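Local coordinates for nisin leader peptide-processing serine protease NisP (Lactococcus lactis subsp. lactis, PDB 4MZD), which cleaves the leader peptide from the precursor of the lantibiotic nisin, probably acting as a subtilisin-like serine endopeptidase, and carries out autocleavage near its own C-terminus, at residues P166-N171 with L363-D368. Numbering follows the deposited sequence.
Sequences PGITVN and LALVVD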
loop_
_atom_site.group_PDB
_atom_site.type_symbol
_atom_site.label_atom_id
_atom_site.label_comp_id
_atom_site.label_asym_id
_atom_site.label_seq_id
_atom_site.Cartn_x
_atom_site.Cartn_y
_atom_site.Cartn_z
ATOM N N PRO A 166 -15.101 -4.966 -5.209
ATOM C CA PRO A 166 -16.094 -3.903 -5.028
ATOM C C PRO A 166 -17.011 -4.149 -3.834
ATOM O O PRO A 166 -17.621 -5.213 -3.711
ATOM C CB PRO A 166 -16.877 -3.932 -6.346
ATOM C CG PRO A 166 -15.876 -4.451 -7.341
ATOM C CD PRO A 166 -15.110 -5.498 -6.582
ATOM N N GLY A 167 -17.090 -3.156 -2.958
ATOM C CA GLY A 167 -17.970 -3.206 -1.813
ATOM C C GLY A 167 -17.452 -3.976 -0.609
ATOM O O GLY A 167 -18.127 -4.028 0.418
ATOM N N ILE A 168 -16.266 -4.576 -0.703
ATOM C CA ILE A 168 -15.711 -5.272 0.451
ATOM C C ILE A 168 -15.521 -4.285 1.606
ATOM O O ILE A 168 -15.168 -3.127 1.405
ATOM C CB ILE A 168 -14.404 -6.023 0.095
ATOM C CG1 ILE A 168 -14.151 -7.175 1.063
ATOM C CG2 ILE A 168 -13.214 -5.068 0.015
ATOM C CD1 ILE A 168 -13.150 -8.182 0.522
ATOM N N THR A 169 -15.767 -4.740 2.824
ATOM C CA THR A 169 -15.713 -3.851 3.976
ATOM C C THR A 169 -14.299 -3.344 4.217
ATOM O O THR A 169 -13.337 -4.119 4.201
ATOM C CB THR A 169 -16.239 -4.563 5.232
ATOM O OG1 THR A 169 -17.577 -5.008 4.982
ATOM C CG2 THR A 169 -16.254 -3.628 6.422
ATOM N N VAL A 170 -14.181 -2.036 4.424
ATOM C CA VAL A 170 -12.910 -1.436 4.814
ATOM C C VAL A 170 -13.057 -0.670 6.122
ATOM O O VAL A 170 -14.052 0.039 6.341
ATOM C CB VAL A 170 -12.327 -0.520 3.715
ATOM C CG1 VAL A 170 -12.018 -1.339 2.479
ATOM C CG2 VAL A 170 -13.260 0.635 3.394
ATOM N N ASN A 171 -12.063 -0.841 6.991
ATOM C CA ASN A 171 -11.972 -0.113 8.245
ATOM C C ASN A 171 -10.749 0.794 8.179
ATOM O O ASN A 171 -9.764 0.444 7.533
ATOM C CB ASN A 171 -11.904 -1.087 9.418
ATOM C CG ASN A 171 -13.203 -1.849 9.606
ATOM O OD1 ASN A 171 -14.274 -1.256 9.704
ATOM N ND2 ASN A 171 -13.115 -3.165 9.630
ATOM N N LEU A 363 -6.471 -10.606 -1.707
ATOM C CA LEU A 363 -6.250 -11.517 -0.592
ATOM C C LEU A 363 -7.481 -11.632 0.283
ATOM O O LEU A 363 -7.805 -12.719 0.755
ATOM C CB LEU A 363 -5.069 -11.056 0.250
ATOM C CG LEU A 363 -3.688 -11.344 -0.315
ATOM C CD1 LEU A 363 -2.677 -10.572 0.504
ATOM C CD2 LEU A 363 -3.395 -12.843 -0.287
ATOM N N ALA A 364 -8.163 -10.515 0.503
ATOM C CA ALA A 364 -9.374 -10.535 1.309
ATOM C C ALA A 364 -10.452 -11.400 0.643
ATOM O O ALA A 364 -11.154 -12.147 1.325
ATOM C CB ALA A 364 -9.867 -9.124 1.565
ATOM N N LEU A 365 -10.578 -11.324 -0.681
ATOM C CA LEU A 365 -11.519 -12.194 -1.397
ATOM C C LEU A 365 -11.219 -13.670 -1.125
ATOM O O LEU A 365 -12.129 -14.453 -0.875
ATOM C CB LEU A 365 -11.481 -11.925 -2.905
ATOM C CG LEU A 365 -12.021 -10.578 -3.400
ATOM C CD1 LEU A 365 -11.689 -10.375 -4.866
ATOM C CD2 LEU A 365 -13.521 -10.447 -3.167
ATOM N N VAL A 366 -9.934 -14.030 -1.171
ATOM C CA VAL A 366 -9.466 -15.394 -0.920
ATOM C C VAL A 366 -9.753 -15.853 0.501
ATOM O O VAL A 366 -10.200 -16.980 0.736
ATOM C CB VAL A 366 -7.925 -15.494 -1.146
ATOM C CG1 VAL A 366 -7.381 -16.825 -0.632
ATOM C CG2 VAL A 366 -7.585 -15.285 -2.602
ATOM N N VAL A 367 -9.465 -14.981 1.457
ATOM C CA VAL A 367 -9.717 -15.301 2.853
ATOM C C VAL A 367 -11.190 -15.641 3.042
ATOM O O VAL A 367 -11.536 -16.626 3.689
ATOM C CB VAL A 367 -9.310 -14.134 3.776
ATOM C CG1 VAL A 367 -9.868 -14.333 5.175
ATOM C CG2 VAL A 367 -7.793 -14.002 3.824
ATOM N N ASP A 368 -12.049 -14.823 2.449
ATOM C CA ASP A 368 -13.490 -15.000 2.561
ATOM C C ASP A 368 -13.976 -16.245 1.804
ATOM O O ASP A 368 -14.741 -17.044 2.346
ATOM C CB ASP A 368 -14.191 -13.738 2.051
ATOM C CG ASP A 368 -15.649 -13.666 2.453
ATOM O OD1 ASP A 368 -15.929 -13.582 3.667
ATOM O OD2 ASP A 368 -16.515 -13.654 1.551
#
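Ile168 meets the peptide plane between Ala364 and Leu365 from above: its CD1 methyl stands over one face, almost along the normal, 4.2 Å from the Leu365 N. This peptide is the one flat group in the contact. At its oxygen edge Ala364 O accepts the helix bond from Asp368 N at 3.0 Å, while its face receives a hydrocarbon tip.

The tightest touch is methyl to methyl, Ile168 CD1 against Ala364 CB at 3.6 Å. With CG1 roughly anti to the backbone N (chi1 -156°) and CD1 carried onward by an extended second torsion (chi2 162°), the longer branch of the isoleucine reaches straight out to the helix, and CG2 hangs back. Because Ala364 ends at CB, the Ile168 methyl can sit close to the helix backbone. Leu365 starts off to the flank of the helix, but its end swings in, and its CD2 approaches Ile168 CD1 to 4.3 Å, a looser contact. One methyl therefore does all the touching for 166-171; no hydrogen bond crosses, and just 112 Å² is buried.

Ile168 also packs on Ile155 of helix 147-156 and gives its carbonyl O to Thr156 OG1, so it joins two helices just where the chain enters strand 169-174. Ala364 reaches Ile94 and Val96 as well. In this alpha/beta subtilase domain helix 147-156 starts at the predicted catalytic His147 and helix 356-370 begins just after the predicted catalytic Ser353, yet the contact itself lies away from both. It is a hydrophobic junction where helix 147-156 packs beside the start of strand 169-174 and helix 356-370 beside the start of strand 95-100, its parallel neighbour.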